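Local coordinates for acyl-CoA dehydrogenase (Bacillus anthracis, PDB 3OWA), which probably oxidises acyl-CoA thioesters to their enoyl-CoA forms, using a bound FAD as the electron acceptor, at residues I301-L306 with K588-E593; Q308-N313 with V380-G385. All coordinates share one frame; numbering follows the deposited sequence. Where two conformers were deposited one is given.

Contact 1: residues I301-L306 with K588-E593; sequences IARFPL and KILEDE. With FAD (flavin-adenine dinucleotide), chain J.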
loop_
_atom_site.group_PDB
_atom_site.type_symbol
_atom_site.label_atom_id
_atom_site.label_comp_id
_atom_site.label_asym_id
_atom_site.label_seq_id
_atom_site.Cartn_x
_atom_site.Cartn_y
_atom_site.Cartn_z
ATOM N N ILE A 301 4.264 -1.517 -23.271
ATOM C CA ILE A 301 3.294 -2.038 -22.309
ATOM C C ILE A 301 2.203 -1.018 -22.162
ATOM O O ILE A 301 1.128 -1.307 -21.622
ATOM C CB ILE A 301 3.929 -2.360 -20.913
ATOM C CG1 ILE A 301 4.541 -1.089 -20.279
ATOM C CG2 ILE A 301 4.990 -3.461 -21.075
ATOM C CD1 ILE A 301 5.120 -1.345 -18.850
ATOM N N ALA A 302 2.476 0.181 -22.671
ATOM C CA ALA A 302 1.448 1.207 -22.792
ATOM C C ALA A 302 0.199 0.702 -23.595
ATOM O O ALA A 302 -0.911 1.220 -23.411
ATOM C CB ALA A 302 2.032 2.474 -23.467
ATOM N N ARG A 303 0.392 -0.290 -24.462
ATOM C CA ARG A 303 -0.711 -0.814 -25.301
ATOM C C ARG A 303 -1.612 -1.767 -24.514
ATOM O O ARG A 303 -2.681 -2.131 -24.972
ATOM C CB ARG A 303 -0.176 -1.517 -26.553
ATOM C CG ARG A 303 0.606 -0.611 -27.507
ATOM C CD ARG A 303 -0.294 0.300 -28.383
ATOM N NE ARG A 303 -0.891 1.400 -27.618
ATOM C CZ ARG A 303 -0.257 2.509 -27.234
ATOM N NH1 ARG A 303 1.021 2.695 -27.544
ATOM N NH2 ARG A 303 -0.903 3.430 -26.516
ATOM N N PHE A 304 -1.175 -2.170 -23.324
ATOM C CA PHE A 304 -1.985 -3.096 -22.521
ATOM C C PHE A 304 -3.060 -2.399 -21.683
ATOM O O PHE A 304 -2.758 -1.493 -20.918
ATOM C CB PHE A 304 -1.147 -4.071 -21.691
ATOM C CG PHE A 304 -0.071 -4.790 -22.475
ATOM C CD1 PHE A 304 1.201 -4.932 -21.948
ATOM C CD2 PHE A 304 -0.341 -5.345 -23.733
ATOM C CE1 PHE A 304 2.207 -5.606 -22.656
ATOM C CE2 PHE A 304 0.654 -6.013 -24.449
ATOM C CZ PHE A 304 1.939 -6.129 -23.911
ATOM N N PRO A 305 -4.337 -2.810 -21.867
ATOM C CA PRO A 305 -5.412 -2.207 -21.104
ATOM C C PRO A 305 -5.181 -2.178 -19.600
ATOM O O PRO A 305 -5.577 -1.214 -18.969
ATOM C CB PRO A 305 -6.626 -3.072 -21.474
ATOM C CG PRO A 305 -6.339 -3.460 -22.928
ATOM C CD PRO A 305 -4.844 -3.698 -22.941
ATOM N N LEU A 306 -4.579 -3.203 -19.009
ATOM C CA LEU A 306 -4.351 -3.187 -17.550
ATOM C C LEU A 306 -3.390 -2.076 -17.131
ATOM O O LEU A 306 -3.552 -1.497 -16.075
ATOM C CB LEU A 306 -3.768 -4.501 -17.034
ATOM C CG LEU A 306 -4.697 -5.692 -16.864
ATOM C CD1 LEU A 306 -3.939 -6.842 -16.146
ATOM C CD2 LEU A 306 -5.959 -5.237 -16.113
ATOM N N LYS A 588 -4.748 9.950 -23.416
ATOM C CA LYS A 588 -4.227 11.320 -23.361
ATOM C C LYS A 588 -3.002 11.470 -22.414
ATOM O O LYS A 588 -2.059 12.230 -22.686
ATOM C CB LYS A 588 -5.316 12.284 -22.941
ATOM C CG LYS A 588 -4.873 13.744 -23.113
ATOM C CD LYS A 588 -5.990 14.707 -22.905
ATOM C CE LYS A 588 -5.641 16.054 -23.522
ATOM N NZ LYS A 588 -6.788 16.981 -23.316
ATOM N N ILE A 589 -3.020 10.731 -21.306
ATOM C CA ILE A 589 -1.868 10.687 -20.398
ATOM C C ILE A 589 -0.642 10.163 -21.135
ATOM O O ILE A 589 0.422 10.763 -21.062
ATOM C CB ILE A 589 -2.181 9.778 -19.198
ATOM C CG1 ILE A 589 -3.221 10.485 -18.335
ATOM C CG2 ILE A 589 -0.861 9.428 -18.405
ATOM C CD1 ILE A 589 -3.819 9.605 -17.304
ATOM N N LEU A 590 -0.816 9.066 -21.874
ATOM C CA LEU A 590 0.278 8.451 -22.619
ATOM C C LEU A 590 0.719 9.303 -23.810
ATOM O O LEU A 590 1.880 9.250 -24.210
ATOM C CB LEU A 590 -0.098 7.064 -23.108
ATOM C CG LEU A 590 -0.249 6.051 -21.987
ATOM C CD1 LEU A 590 -1.057 4.847 -22.493
ATOM C CD2 LEU A 590 1.144 5.660 -21.431
ATOM N N GLU A 591 -0.210 10.077 -24.361
ATOM C CA GLU A 591 0.115 11.007 -25.455
ATOM C C GLU A 591 1.003 12.167 -24.959
ATOM O O GLU A 591 2.018 12.480 -25.574
ATOM C CB GLU A 591 -1.173 11.531 -26.094
ATOM C CG GLU A 591 -0.949 12.628 -27.106
ATOM C CD GLU A 591 -0.310 12.118 -28.396
ATOM O OE1 GLU A 591 -1.046 11.538 -29.233
ATOM O OE2 GLU A 591 0.920 12.309 -28.578
ATOM N N ASP A 592 0.618 12.779 -23.839
ATOM C CA ASP A 592 1.372 13.892 -23.233
ATOM C C ASP A 592 2.558 13.430 -22.384
ATOM O O ASP A 592 3.431 14.223 -22.063
ATOM C CB ASP A 592 0.435 14.786 -22.396
ATOM C CG ASP A 592 -0.720 15.392 -23.228
ATOM O OD1 ASP A 592 -0.600 15.489 -24.479
ATOM O OD2 ASP A 592 -1.764 15.764 -22.629
ATOM N N GLU A 593 2.579 12.150 -22.019
ATOM C CA GLU A 593 3.581 11.583 -21.062
ATOM C C GLU A 593 3.701 12.376 -19.766
ATOM O O GLU A 593 4.810 12.622 -19.263
ATOM C CB GLU A 593 4.963 11.399 -21.705
ATOM C CG GLU A 593 5.014 10.317 -22.766
ATOM C CD GLU A 593 6.420 10.078 -23.285
ATOM O OE1 GLU A 593 6.752 8.904 -23.540
ATOM O OE2 GLU A 593 7.190 11.059 -23.438
HETATM P PA FAD J . 7.782 -6.419 -17.059
HETATM O O1A FAD J . 8.392 -5.355 -17.957
HETATM O O2A FAD J . 7.706 -7.764 -17.678
HETATM O O5B FAD J . 6.362 -5.866 -16.610
HETATM C C5B FAD J . 6.148 -4.495 -16.429
HETATM C C4B FAD J . 4.687 -4.248 -16.122
HETATM O O4B FAD J . 3.910 -4.573 -17.269
HETATM C C3B FAD J . 4.185 -5.116 -14.964
HETATM O O3B FAD J . 3.194 -4.401 -14.279
HETATM C C2B FAD J . 3.491 -6.253 -15.707
HETATM O O2B FAD J . 2.476 -6.846 -14.945
HETATM C C1B FAD J . 2.925 -5.528 -16.930
HETATM N N9A FAD J . 2.691 -6.445 -18.069
HETATM C C8A FAD J . 3.623 -7.164 -18.789
HETATM N N7A FAD J . 2.986 -7.861 -19.772
HETATM C C5A FAD J . 1.666 -7.579 -19.686
HETATM C C6A FAD J . 0.551 -8.009 -20.405
HETATM N N6A FAD J . 0.655 -8.981 -21.323
HETATM N N1A FAD J . -0.690 -7.521 -20.053
HETATM C C2A FAD J . -0.843 -6.635 -19.002
HETATM N N3A FAD J . 0.269 -6.211 -18.306
HETATM C C4A FAD J . 1.483 -6.685 -18.620
HETATM N N1 FAD J . 14.138 -14.125 -12.464
HETATM C C2 FAD J . 14.684 -15.368 -12.578
HETATM O O2 FAD J . 14.461 -16.009 -13.604
HETATM N N3 FAD J . 15.486 -15.887 -11.572
HETATM C C4 FAD J . 15.747 -15.175 -10.425
HETATM O O4 FAD J . 16.463 -15.669 -9.546
HETATM C C4X FAD J . 15.175 -13.917 -10.295
HETATM N N5 FAD J . 15.405 -13.161 -9.156
HETATM C C5X FAD J . 14.892 -11.887 -9.054
HETATM C C6 FAD J . 15.203 -11.105 -7.936
HETATM C C7 FAD J . 14.686 -9.815 -7.856
HETATM C C7M FAD J . 14.977 -8.962 -6.642
HETATM C C8 FAD J . 13.899 -9.324 -8.901
HETATM C C8M FAD J . 13.307 -7.949 -8.876
HETATM C C9 FAD J . 13.583 -10.105 -10.009
HETATM C C9A FAD J . 14.102 -11.382 -10.105
HETATM N N10 FAD J . 13.798 -12.164 -11.212
HETATM C C10 FAD J . 14.372 -13.401 -11.325
HETATM C "C1'" FAD J . 12.955 -11.639 -12.342
HETATM C "C2'" FAD J . 11.561 -11.217 -11.819
HETATM O "O2'" FAD J . 10.734 -12.253 -11.254
HETATM C "C3'" FAD J . 10.877 -10.335 -12.880
HETATM O "O3'" FAD J . 10.927 -8.987 -12.470
HETATM C "C4'" FAD J . 9.453 -10.751 -13.092
HETATM O "O4'" FAD J . 9.466 -12.114 -13.480
HETATM C "C5'" FAD J . 8.797 -9.457 -14.143
HETATM O "O5'" FAD J . 9.529 -8.938 -15.176
HETATM P P FAD J . 9.911 -7.384 -15.434
HETATM O O1P FAD J . 10.418 -6.901 -14.091
HETATM O O2P FAD J . 10.890 -7.122 -16.508
HETATM O O3P FAD J . 8.564 -6.581 -15.658
#
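With chi1 at -68°, L590 sets its CG beside its own backbone N, and a chi2 of 161° carries CD1 out from helix 578-592, with CD2 beside it, toward the methyl of A302. Both leucine methyls rest on that alanine methyl, L590 CD2 at 3.9 Å from A302 CB, and L590 CD1 also lies 3.7 Å from the carbonyl oxygen A302 O. A302 O probably accepts a hydrogen bond from Q308 NE2. R303 starts out pointing away from the helix, and its bent chain curls back so that NH2 comes near L590 CD1 at the exposed margin, but this approach is doubtful because the arginine was modelled in two conformations.

The place is the short 3-10 turn 301-303 that leads into helix 305-336 of the largely helical C-terminal domain of the acyl-CoA dehydrogenase fold, packed against the last turn of the chain's final helix. N292 of helix 257-293 touches both A302 and L590, giving the pair a third neighbour.

The side facing away from L590 meets the cofactor, through I301 and the following F304. F304, at the N-cap position of helix 305-336, lays one face of its ring over the adenine, with F304 CD1 3.5 Å from FAD C6A and the overlap offset toward the rim. I301 meets the ribose instead, its CD1 3.8 Å from FAD O4B. Q490 of the second subunit packs on F304 and hydrogen-bonds L306 N, so the adenine end of this site lies at the dimer interface.

Contact 2: residues Q308-N313 with V380-G385; sequences QEKLAN and VQIHGG. With FAD (flavin-adenine dinucleotide), chain J.
Buried helix-to-helix packing joins K310 and L311 of helix 305-336 to Q381 and I382 at the C-terminal end of helix 358-383, right where that helix runs into the FAD. I382 does most of the work. Its CG1 lies 3.9 Å from K310 CD, the two side chains running antiparallel alongside each other, and its CD1 reaches L311 CD2 at 4.0 Å, with L311 roughly perpendicular to I382. S287 of helix 257-293 touches both L311 and I382.

K310 serves this contact with its aliphatic length. It is extended until a bend at chi4 (-68°) turns NZ, which passes 3.9 Å from Q381 CG and makes salt bridges to E378 and to E412 of the second subunit. Q381 starts toward K310, then bends at chi2 (69°) and carries its amide away to R402, R405 and E412 of that subunit.

These helices belong to the largely helical C-terminal domain of the acyl-CoA dehydrogenase fold, and the FAD here is also bonded by residues of the second subunit. The end of helix 358-383 meets the cofactor with backbone atoms: the ribose hydroxyl FAD O3B donates to Q381 O at 2.6 Å, and G385 N donates to the phosphate oxygen FAD O1P at 2.8 Å, with an N-H...O angle of 156°. G384 leaves the helix with positive phi, and the two glycines bring the backbone close to the pyrophosphate and the ribityl chain.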
loop_
_atom_site.group_PDB
_atom_site.type_symbol
_atom_site.label_atom_id
_atom_site.label_comp_id
_atom_site.label_asym_id
_atom_site.label_seq_id
_atom_site.Cartn_x
_atom_site.Cartn_y
_atom_site.Cartn_z
ATOM N N GLN A 308 -3.032 0.718 -18.944
ATOM C CA GLN A 308 -3.841 1.913 -19.184
ATOM C C GLN A 308 -4.786 2.164 -18.002
ATOM O O GLN A 308 -4.934 3.293 -17.532
ATOM C CB GLN A 308 -4.649 1.731 -20.471
ATOM C CG GLN A 308 -3.775 1.723 -21.700
ATOM C CD GLN A 308 -4.528 1.335 -22.964
ATOM O OE1 GLN A 308 -5.756 1.227 -22.967
ATOM N NE2 GLN A 308 -3.786 1.117 -24.044
ATOM N N GLU A 309 -5.403 1.103 -17.505
ATOM C CA GLU A 309 -6.311 1.226 -16.380
ATOM C C GLU A 309 -5.583 1.781 -15.121
ATOM O O GLU A 309 -6.115 2.676 -14.455
ATOM C CB GLU A 309 -6.970 -0.124 -16.063
ATOM C CG GLU A 309 -8.150 -0.031 -15.072
ATOM C CD GLU A 309 -8.678 -1.401 -14.604
ATOM O OE1 GLU A 309 -9.890 -1.481 -14.272
ATOM O OE2 GLU A 309 -7.904 -2.400 -14.577
ATOM N N LYS A 310 -4.394 1.263 -14.803
ATOM C CA LYS A 310 -3.632 1.771 -13.653
ATOM C C LYS A 310 -3.355 3.263 -13.825
ATOM O O LYS A 310 -3.583 4.044 -12.914
ATOM C CB LYS A 310 -2.308 1.019 -13.466
ATOM C CG LYS A 310 -2.437 -0.454 -13.157
ATOM C CD LYS A 310 -1.033 -1.058 -13.133
ATOM C CE LYS A 310 -1.069 -2.587 -13.010
ATOM N NZ LYS A 310 -1.598 -2.997 -11.636
ATOM N N LEU A 311 -2.879 3.672 -15.006
ATOM C CA LEU A 311 -2.621 5.085 -15.267
ATOM C C LEU A 311 -3.834 5.980 -15.112
ATOM O O LEU A 311 -3.711 7.088 -14.570
ATOM C CB LEU A 311 -1.986 5.334 -16.655
ATOM C CG LEU A 311 -0.507 4.953 -16.855
ATOM C CD1 LEU A 311 -0.096 5.146 -18.284
ATOM C CD2 LEU A 311 0.463 5.796 -15.941
ATOM N N ALA A 312 -4.993 5.521 -15.582
ATOM C CA ALA A 312 -6.232 6.289 -15.466
ATOM C C ALA A 312 -6.712 6.439 -14.016
ATOM O O ALA A 312 -7.228 7.499 -13.646
ATOM C CB ALA A 312 -7.343 5.655 -16.345
ATOM N N ASN A 313 -6.577 5.384 -13.210
ATOM C CA ASN A 313 -6.950 5.461 -11.815
ATOM C C ASN A 313 -6.040 6.455 -11.109
ATOM O O ASN A 313 -6.499 7.304 -10.353
ATOM C CB ASN A 313 -6.838 4.080 -11.132
ATOM C CG ASN A 313 -7.929 3.117 -11.556
ATOM O OD1 ASN A 313 -8.976 3.529 -12.029
ATOM N ND2 ASN A 313 -7.677 1.802 -11.364
ATOM N N VAL A 380 5.320 1.665 -9.040
ATOM C CA VAL A 380 6.221 0.584 -8.925
ATOM C C VAL A 380 5.768 -0.638 -9.749
ATOM O O VAL A 380 6.606 -1.257 -10.425
ATOM C CB VAL A 380 6.362 0.143 -7.399
ATOM C CG1 VAL A 380 7.070 -1.178 -7.329
ATOM C CG2 VAL A 380 7.126 1.245 -6.589
ATOM N N GLN A 381 4.490 -1.039 -9.647
ATOM C CA GLN A 381 3.988 -2.200 -10.356
ATOM C C GLN A 381 4.144 -2.029 -11.879
ATOM O O GLN A 381 4.522 -2.961 -12.589
ATOM C CB GLN A 381 2.496 -2.451 -10.047
ATOM C CG GLN A 381 2.020 -3.836 -10.450
ATOM C CD GLN A 381 2.648 -4.906 -9.557
ATOM O OE1 GLN A 381 3.204 -4.562 -8.526
ATOM N NE2 GLN A 381 2.611 -6.204 -9.973
ATOM N N ILE A 382 3.849 -0.849 -12.372
ATOM C CA ILE A 382 4.061 -0.577 -13.814
ATOM C C ILE A 382 5.539 -0.784 -14.250
ATOM O O ILE A 382 5.820 -1.236 -15.368
ATOM C CB ILE A 382 3.627 0.863 -14.155
ATOM C CG1 ILE A 382 2.107 0.955 -14.222
ATOM C CG2 ILE A 382 4.171 1.329 -15.539
ATOM C CD1 ILE A 382 1.608 2.373 -14.201
ATOM N N HIS A 383 6.478 -0.454 -13.365
ATOM C CA HIS A 383 7.919 -0.625 -13.643
ATOM C C HIS A 383 8.361 -2.083 -13.457
ATOM O O HIS A 383 9.418 -2.475 -13.912
ATOM C CB HIS A 383 8.790 0.274 -12.709
ATOM C CG HIS A 383 8.845 1.720 -13.117
ATOM N ND1 HIS A 383 7.815 2.608 -12.879
ATOM C CD2 HIS A 383 9.819 2.431 -13.749
ATOM C CE1 HIS A 383 8.150 3.804 -13.362
ATOM N NE2 HIS A 383 9.372 3.724 -13.858
ATOM N N GLY A 384 7.541 -2.903 -12.801
ATOM C CA GLY A 384 7.963 -4.273 -12.542
ATOM C C GLY A 384 9.150 -4.333 -11.591
ATOM O O GLY A 384 9.267 -3.521 -10.667
ATOM N N GLY A 385 10.066 -5.268 -11.840
ATOM C CA GLY A 385 11.279 -5.434 -11.009
ATOM C C GLY A 385 12.132 -4.167 -10.968
ATOM O O GLY A 385 12.831 -3.954 -10.001
HETATM P PA FAD J . 7.782 -6.419 -17.059
HETATM O O1A FAD J . 8.392 -5.355 -17.957
HETATM O O2A FAD J . 7.706 -7.764 -17.678
HETATM O O5B FAD J . 6.362 -5.866 -16.610
HETATM C C5B FAD J . 6.148 -4.495 -16.429
HETATM C C4B FAD J . 4.687 -4.248 -16.122
HETATM O O4B FAD J . 3.910 -4.573 -17.269
HETATM C C3B FAD J . 4.185 -5.116 -14.964
HETATM O O3B FAD J . 3.194 -4.401 -14.279
HETATM C C2B FAD J . 3.491 -6.253 -15.707
HETATM O O2B FAD J . 2.476 -6.846 -14.945
HETATM C C1B FAD J . 2.925 -5.528 -16.930
HETATM N N9A FAD J . 2.691 -6.445 -18.069
HETATM C C8A FAD J . 3.623 -7.164 -18.789
HETATM N N7A FAD J . 2.986 -7.861 -19.772
HETATM C C5A FAD J . 1.666 -7.579 -19.686
HETATM C C6A FAD J . 0.551 -8.009 -20.405
HETATM N N6A FAD J . 0.655 -8.981 -21.323
HETATM N N1A FAD J . -0.690 -7.521 -20.053
HETATM C C2A FAD J . -0.843 -6.635 -19.002
HETATM N N3A FAD J . 0.269 -6.211 -18.306
HETATM C C4A FAD J . 1.483 -6.685 -18.620
HETATM N N1 FAD J . 14.138 -14.125 -12.464
HETATM C C2 FAD J . 14.684 -15.368 -12.578
HETATM O O2 FAD J . 14.461 -16.009 -13.604
HETATM N N3 FAD J . 15.486 -15.887 -11.572
HETATM C C4 FAD J . 15.747 -15.175 -10.425
HETATM O O4 FAD J . 16.463 -15.669 -9.546
HETATM C C4X FAD J . 15.175 -13.917 -10.295
HETATM N N5 FAD J . 15.405 -13.161 -9.156
HETATM C C5X FAD J . 14.892 -11.887 -9.054
HETATM C C6 FAD J . 15.203 -11.105 -7.936
HETATM C C7 FAD J . 14.686 -9.815 -7.856
HETATM C C7M FAD J . 14.977 -8.962 -6.642
HETATM C C8 FAD J . 13.899 -9.324 -8.901
HETATM C C8M FAD J . 13.307 -7.949 -8.876
HETATM C C9 FAD J . 13.583 -10.105 -10.009
HETATM C C9A FAD J . 14.102 -11.382 -10.105
HETATM N N10 FAD J . 13.798 -12.164 -11.212
HETATM C C10 FAD J . 14.372 -13.401 -11.325
HETATM C "C1'" FAD J . 12.955 -11.639 -12.342
HETATM C "C2'" FAD J . 11.561 -11.217 -11.819
HETATM O "O2'" FAD J . 10.734 -12.253 -11.254
HETATM C "C3'" FAD J . 10.877 -10.335 -12.880
HETATM O "O3'" FAD J . 10.927 -8.987 -12.470
HETATM C "C4'" FAD J . 9.453 -10.751 -13.092
HETATM O "O4'" FAD J . 9.466 -12.114 -13.480
HETATM C "C5'" FAD J . 8.797 -9.457 -14.143
HETATM O "O5'" FAD J . 9.529 -8.938 -15.176
HETATM P P FAD J . 9.911 -7.384 -15.434
HETATM O O1P FAD J . 10.418 -6.901 -14.091
HETATM O O2P FAD J . 10.890 -7.122 -16.508
HETATM O O3P FAD J . 8.564 -6.581 -15.658
#

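How the contacts relate
Both contacts hold helix 305-336, contact 1 by the turn leading into its N-terminus and contact 2 by its next turns. They meet directly: L590 CD2 packs on L311 CD1, and I301 CD1 lies near I382 O. Contact 1 is the smaller, mainly buried but with an exposed arginine at its margin, and mostly apolar between a turn and a helix; contact 2 is buried more thoroughly and includes a lysine tied up in salt bridges. Their shares of the FAD differ too: a phenylalanine ring face over the adenine from 301-306, backbone hydrogen bonds to ribose and phosphate from 380-385. Each also reaches the second subunit.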